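Local coordinates for E1 (Kluyveromyces marxianus, PDB 3VX6), which acts as the E1-like enzyme Atg7, activating the ubiquitin-like proteins Atg12 and Atg8 for their conjugation in autophagy and cytoplasm-to-vacuole transport, at residues E197-P211 / T232-E244. Residues are numbered along the deposited sequence; the frame is centred on the assembly and turned at random.
Sequences EKVVFKDFSHLKDIP and TICFLRSDESSFE
V199 and F201 pair in parallel register with I233 and F235, the two strands of a beta-alpha-beta crossover whose helix, 215-225, packs over the face carrying these four side chains. On that buried side F201 and F235 meet rim to rim, CD1 to CD1 at 3.4 Å, with their planes 76° apart, while CB of P211 lies over one face of the F235 ring. Beyond the paired strands, the fit tightens around R237, a compact illustration of how one buried arginine can tie loops together. Its chain, bent at chi2 (92°), turns the guanidinium into the loop 203-211. There NE and NH2 both grip OD1 of D203, at 2.7 and 2.5 Å, from the same face of the carboxylate, and NH1 and NH2 share the carbonyl O of L207 end-on. The F243 ring lies with its edge against the other face of the guanidinium from H206 CA. A leucine in place of R237 would probably leave the D203 carboxylate without its countercharge and the loop around L207 free to shift. The solvent side is looser: the extended, partly exposed K198 side chain passes alongside CG2 of T232 and crosses strand 232-236 to E244, in a salt bridge whose exact geometry is doubtful, and exposed D209 lays OD1 over the F243 ring. One water joins the two loops there, accepting from D209 N at 2.6 Å and donating to S241 O at 2.8 Å.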
loop_
_atom_site.group_PDB
_atom_site.type_symbol
_atom_site.label_atom_id
_atom_site.label_comp_id
_atom_site.label_asym_id
_atom_site.label_seq_id
_atom_site.Cartn_x
_atom_site.Cartn_y
_atom_site.Cartn_z
ATOM N N GLU A 197 8.114 -20.564 6.047
ATOM C CA GLU A 197 8.794 -20.237 7.294
ATOM C C GLU A 197 8.583 -18.773 7.567
ATOM O O GLU A 197 8.585 -18.335 8.721
ATOM C CB GLU A 197 10.307 -20.471 7.198
ATOM C CG GLU A 197 10.729 -21.896 6.993
ATOM C CD GLU A 197 10.763 -22.287 5.539
ATOM O OE1 GLU A 197 11.569 -21.687 4.786
ATOM O OE2 GLU A 197 9.983 -23.195 5.159
ATOM N N LYS A 198 8.421 -18.017 6.485
ATOM C CA LYS A 198 8.234 -16.590 6.596
ATOM C C LYS A 198 7.813 -15.918 5.317
ATOM O O LYS A 198 7.745 -16.536 4.260
ATOM C CB LYS A 198 9.519 -15.945 7.106
ATOM C CG LYS A 198 10.767 -16.346 6.373
ATOM C CD LYS A 198 11.969 -16.053 7.248
ATOM C CE LYS A 198 13.280 -16.360 6.542
ATOM N NZ LYS A 198 14.424 -16.275 7.492
ATOM N N VAL A 199 7.520 -14.632 5.453
ATOM C CA VAL A 199 7.096 -13.770 4.370
ATOM C C VAL A 199 8.133 -12.680 4.181
ATOM O O VAL A 199 8.570 -12.068 5.147
ATOM C CB VAL A 199 5.750 -13.116 4.708
ATOM C CG1 VAL A 199 5.442 -11.977 3.722
ATOM C CG2 VAL A 199 4.664 -14.176 4.685
ATOM N N VAL A 200 8.532 -12.443 2.937
ATOM C CA VAL A 200 9.512 -11.405 2.641
ATOM C C VAL A 200 8.773 -10.242 1.989
ATOM O O VAL A 200 8.001 -10.421 1.046
ATOM C CB VAL A 200 10.648 -11.945 1.734
ATOM C CG1 VAL A 200 11.387 -13.036 2.464
ATOM C CG2 VAL A 200 10.091 -12.501 0.449
ATOM N N PHE A 201 9.007 -9.048 2.514
ATOM C CA PHE A 201 8.325 -7.853 2.051
ATOM C C PHE A 201 9.285 -6.709 1.727
ATOM O O PHE A 201 10.142 -6.353 2.537
ATOM C CB PHE A 201 7.333 -7.436 3.148
ATOM C CG PHE A 201 6.686 -6.093 2.944
ATOM C CD1 PHE A 201 6.536 -5.221 4.023
ATOM C CD2 PHE A 201 6.190 -5.709 1.709
ATOM C CE1 PHE A 201 5.909 -4.004 3.872
ATOM C CE2 PHE A 201 5.558 -4.485 1.550
ATOM C CZ PHE A 201 5.417 -3.635 2.626
ATOM N N LYS A 202 9.162 -6.158 0.522
ATOM C CA LYS A 202 9.980 -5.018 0.140
ATOM C C LYS A 202 9.214 -3.867 0.772
ATOM O O LYS A 202 8.288 -3.298 0.194
ATOM C CB LYS A 202 10.059 -4.894 -1.379
ATOM C CG LYS A 202 11.115 -5.826 -1.964
ATOM C CD LYS A 202 10.752 -6.391 -3.337
ATOM C CE LYS A 202 11.877 -7.282 -3.840
ATOM N NZ LYS A 202 11.640 -7.816 -5.203
ATOM N N ASP A 203 9.602 -3.575 2.004
ATOM C CA ASP A 203 8.991 -2.545 2.824
ATOM C C ASP A 203 8.823 -1.170 2.171
ATOM O O ASP A 203 9.682 -0.707 1.416
ATOM C CB ASP A 203 9.803 -2.424 4.103
ATOM C CG ASP A 203 8.998 -1.892 5.256
ATOM O OD1 ASP A 203 9.581 -1.774 6.350
ATOM O OD2 ASP A 203 7.797 -1.593 5.080
ATOM N N PHE A 204 7.701 -0.525 2.471
ATOM C CA PHE A 204 7.414 0.803 1.950
ATOM C C PHE A 204 7.905 1.826 2.932
ATOM O O PHE A 204 7.580 3.000 2.848
ATOM C CB PHE A 204 5.920 0.992 1.734
ATOM C CG PHE A 204 5.380 0.194 0.603
ATOM C CD1 PHE A 204 6.234 -0.511 -0.232
ATOM C CD2 PHE A 204 4.021 0.150 0.365
ATOM C CE1 PHE A 204 5.741 -1.250 -1.288
ATOM C CE2 PHE A 204 3.512 -0.580 -0.686
ATOM C CZ PHE A 204 4.374 -1.287 -1.519
ATOM N N SER A 205 8.680 1.374 3.897
ATOM C CA SER A 205 9.212 2.307 4.855
ATOM C C SER A 205 10.695 2.031 4.933
ATOM O O SER A 205 11.119 0.886 4.817
ATOM C CB SER A 205 8.556 2.117 6.225
ATOM O OG SER A 205 9.057 3.056 7.167
ATOM N N HIS A 206 11.472 3.096 5.079
ATOM C CA HIS A 206 12.913 3.000 5.223
ATOM C C HIS A 206 13.196 3.447 6.641
ATOM O O HIS A 206 14.357 3.602 7.032
ATOM C CB HIS A 206 13.644 3.924 4.257
ATOM C CG HIS A 206 13.900 3.316 2.918
ATOM N ND1 HIS A 206 14.579 3.983 1.920
ATOM C CD2 HIS A 206 13.546 2.117 2.401
ATOM C CE1 HIS A 206 14.625 3.220 0.843
ATOM N NE2 HIS A 206 14.005 2.082 1.107
ATOM N N LEU A 207 12.123 3.681 7.395
ATOM C CA LEU A 207 12.242 4.075 8.790
ATOM C C LEU A 207 12.842 2.895 9.538
ATOM O O LEU A 207 12.462 1.749 9.306
ATOM C CB LEU A 207 10.873 4.427 9.373
ATOM C CG LEU A 207 10.347 5.813 8.994
ATOM C CD1 LEU A 207 9.021 6.050 9.679
ATOM C CD2 LEU A 207 11.353 6.892 9.412
ATOM N N LYS A 208 13.796 3.169 10.417
ATOM C CA LYS A 208 14.434 2.099 11.164
ATOM C C LYS A 208 13.410 1.263 11.933
ATOM O O LYS A 208 12.722 1.756 12.827
ATOM C CB LYS A 208 15.478 2.671 12.121
ATOM N N ASP A 209 13.317 -0.005 11.539
ATOM C CA ASP A 209 12.444 -1.001 12.145
ATOM C C ASP A 209 10.969 -0.694 12.208
ATOM O O ASP A 209 10.205 -1.381 12.890
ATOM C CB ASP A 209 12.954 -1.362 13.535
ATOM C CG ASP A 209 14.306 -2.028 13.486
ATOM O OD1 ASP A 209 14.565 -2.779 12.513
ATOM O OD2 ASP A 209 15.108 -1.802 14.416
ATOM N N ILE A 210 10.552 0.342 11.507
ATOM C CA ILE A 210 9.139 0.648 11.498
ATOM C C ILE A 210 8.706 0.327 10.089
ATOM O O ILE A 210 9.083 1.003 9.133
ATOM C CB ILE A 210 8.852 2.120 11.853
ATOM C CG1 ILE A 210 9.327 2.399 13.279
ATOM C CG2 ILE A 210 7.352 2.399 11.746
ATOM C CD1 ILE A 210 8.967 3.770 13.775
ATOM N N PRO A 211 7.952 -0.763 9.937
ATOM C CA PRO A 211 7.486 -1.155 8.619
ATOM C C PRO A 211 6.285 -0.289 8.279
ATOM O O PRO A 211 5.658 0.295 9.167
ATOM C CB PRO A 211 7.121 -2.622 8.821
ATOM C CG PRO A 211 6.535 -2.604 10.180
ATOM C CD PRO A 211 7.500 -1.724 10.958
ATOM N N THR A 232 6.644 -14.511 10.881
ATOM C CA THR A 232 7.922 -13.891 10.587
ATOM C C THR A 232 7.895 -13.181 9.256
ATOM O O THR A 232 7.468 -13.746 8.260
ATOM C CB THR A 232 9.043 -14.929 10.568
ATOM O OG1 THR A 232 9.213 -15.467 11.888
ATOM C CG2 THR A 232 10.335 -14.288 10.095
ATOM N N ILE A 233 8.368 -11.943 9.236
ATOM C CA ILE A 233 8.378 -11.169 8.007
ATOM C C ILE A 233 9.705 -10.478 7.771
ATOM O O ILE A 233 10.203 -9.762 8.640
ATOM C CB ILE A 233 7.286 -10.098 8.027
ATOM C CG1 ILE A 233 5.916 -10.762 8.188
ATOM C CG2 ILE A 233 7.368 -9.258 6.758
ATOM C CD1 ILE A 233 4.793 -9.791 8.435
ATOM N N CYS A 234 10.277 -10.699 6.592
ATOM C CA CYS A 234 11.538 -10.065 6.218
ATOM C C CYS A 234 11.221 -8.739 5.539
ATOM O O CYS A 234 10.515 -8.702 4.537
ATOM C CB CYS A 234 12.319 -10.953 5.247
ATOM S SG CYS A 234 12.827 -12.515 5.941
ATOM N N PHE A 235 11.739 -7.651 6.086
ATOM C CA PHE A 235 11.496 -6.332 5.523
ATOM C C PHE A 235 12.727 -5.860 4.778
ATOM O O PHE A 235 13.692 -5.398 5.380
ATOM C CB PHE A 235 11.126 -5.362 6.642
ATOM C CG PHE A 235 9.844 -5.726 7.347
ATOM C CD1 PHE A 235 8.613 -5.553 6.716
ATOM C CD2 PHE A 235 9.865 -6.276 8.629
ATOM C CE1 PHE A 235 7.422 -5.922 7.352
ATOM C CE2 PHE A 235 8.676 -6.647 9.271
ATOM C CZ PHE A 235 7.455 -6.471 8.631
ATOM N N LEU A 236 12.701 -5.993 3.460
ATOM C CA LEU A 236 13.841 -5.584 2.659
ATOM C C LEU A 236 13.815 -4.119 2.265
ATOM O O LEU A 236 12.787 -3.578 1.857
ATOM C CB LEU A 236 13.961 -6.461 1.414
ATOM C CG LEU A 236 14.342 -7.901 1.751
ATOM C CD1 LEU A 236 13.120 -8.634 2.286
ATOM C CD2 LEU A 236 14.879 -8.598 0.516
ATOM N N ARG A 237 14.973 -3.487 2.400
ATOM C CA ARG A 237 15.149 -2.080 2.068
ATOM C C ARG A 237 16.466 -1.881 1.315
ATOM O O ARG A 237 17.498 -2.464 1.664
ATOM C CB ARG A 237 15.171 -1.224 3.345
ATOM C CG ARG A 237 13.814 -0.894 3.977
ATOM C CD ARG A 237 13.392 -1.898 5.045
ATOM N NE ARG A 237 12.236 -1.431 5.810
ATOM C CZ ARG A 237 12.293 -0.554 6.808
ATOM N NH1 ARG A 237 13.456 -0.037 7.178
ATOM N NH2 ARG A 237 11.185 -0.189 7.439
ATOM N N SER A 238 16.443 -1.063 0.276
ATOM C CA SER A 238 17.673 -0.802 -0.458
ATOM C C SER A 238 18.496 0.115 0.456
ATOM O O SER A 238 19.674 0.363 0.243
ATOM C CB SER A 238 17.346 -0.113 -1.786
ATOM O OG SER A 238 16.545 1.035 -1.574
ATOM N N ASP A 239 17.829 0.566 1.508
ATOM C CA ASP A 239 18.351 1.475 2.520
ATOM C C ASP A 239 19.462 0.960 3.457
ATOM O O ASP A 239 20.146 1.764 4.093
ATOM C CB ASP A 239 17.168 1.923 3.383
ATOM C CG ASP A 239 17.455 3.173 4.167
ATOM O OD1 ASP A 239 16.929 3.307 5.297
ATOM O OD2 ASP A 239 18.194 4.033 3.645
ATOM N N GLU A 240 19.638 -0.358 3.543
ATOM C CA GLU A 240 20.604 -0.970 4.470
ATOM C C GLU A 240 19.799 -1.222 5.741
ATOM O O GLU A 240 20.269 -1.854 6.687
ATOM C CB GLU A 240 21.766 -0.034 4.832
ATOM C CG GLU A 240 22.655 0.359 3.682
ATOM C CD GLU A 240 23.151 -0.842 2.914
ATOM O OE1 GLU A 240 23.832 -1.690 3.530
ATOM O OE2 GLU A 240 22.849 -0.934 1.700
ATOM N N SER A 241 18.576 -0.701 5.745
ATOM C CA SER A 241 17.666 -0.830 6.874
ATOM C C SER A 241 16.849 -2.119 6.846
ATOM O O SER A 241 16.019 -2.336 7.733
ATOM C CB SER A 241 16.702 0.356 6.902
ATOM O OG SER A 241 15.820 0.309 5.792
ATOM N N SER A 242 17.065 -2.963 5.837
ATOM C CA SER A 242 16.327 -4.228 5.729
ATOM C C SER A 242 16.489 -5.110 6.969
ATOM O O SER A 242 17.607 -5.367 7.430
ATOM C CB SER A 242 16.755 -5.001 4.477
ATOM O OG SER A 242 17.991 -4.513 3.975
ATOM N N PHE A 243 15.360 -5.561 7.511
ATOM C CA PHE A 243 15.362 -6.407 8.700
ATOM C C PHE A 243 14.246 -7.444 8.653
ATOM O O PHE A 243 13.213 -7.224 8.033
ATOM C CB PHE A 243 15.163 -5.559 9.952
ATOM C CG PHE A 243 13.773 -4.978 10.078
ATOM C CD1 PHE A 243 13.350 -3.955 9.230
ATOM C CD2 PHE A 243 12.885 -5.465 11.038
ATOM C CE1 PHE A 243 12.065 -3.431 9.338
ATOM C CE2 PHE A 243 11.599 -4.949 11.154
ATOM C CZ PHE A 243 11.186 -3.930 10.304
ATOM N N GLU A 244 14.457 -8.573 9.315
ATOM C CA GLU A 244 13.443 -9.618 9.373
ATOM C C GLU A 244 12.815 -9.514 10.755
ATOM O O GLU A 244 13.499 -9.200 11.727
ATOM C CB GLU A 244 14.074 -11.000 9.207
ATOM C CG GLU A 244 13.078 -12.138 9.366
ATOM C CD GLU A 244 13.710 -13.511 9.193
ATOM O OE1 GLU A 244 14.260 -13.782 8.103
ATOM O OE2 GLU A 244 13.648 -14.323 10.145
HETATM O O HOH W 1 15.149 -1.052 10.009
#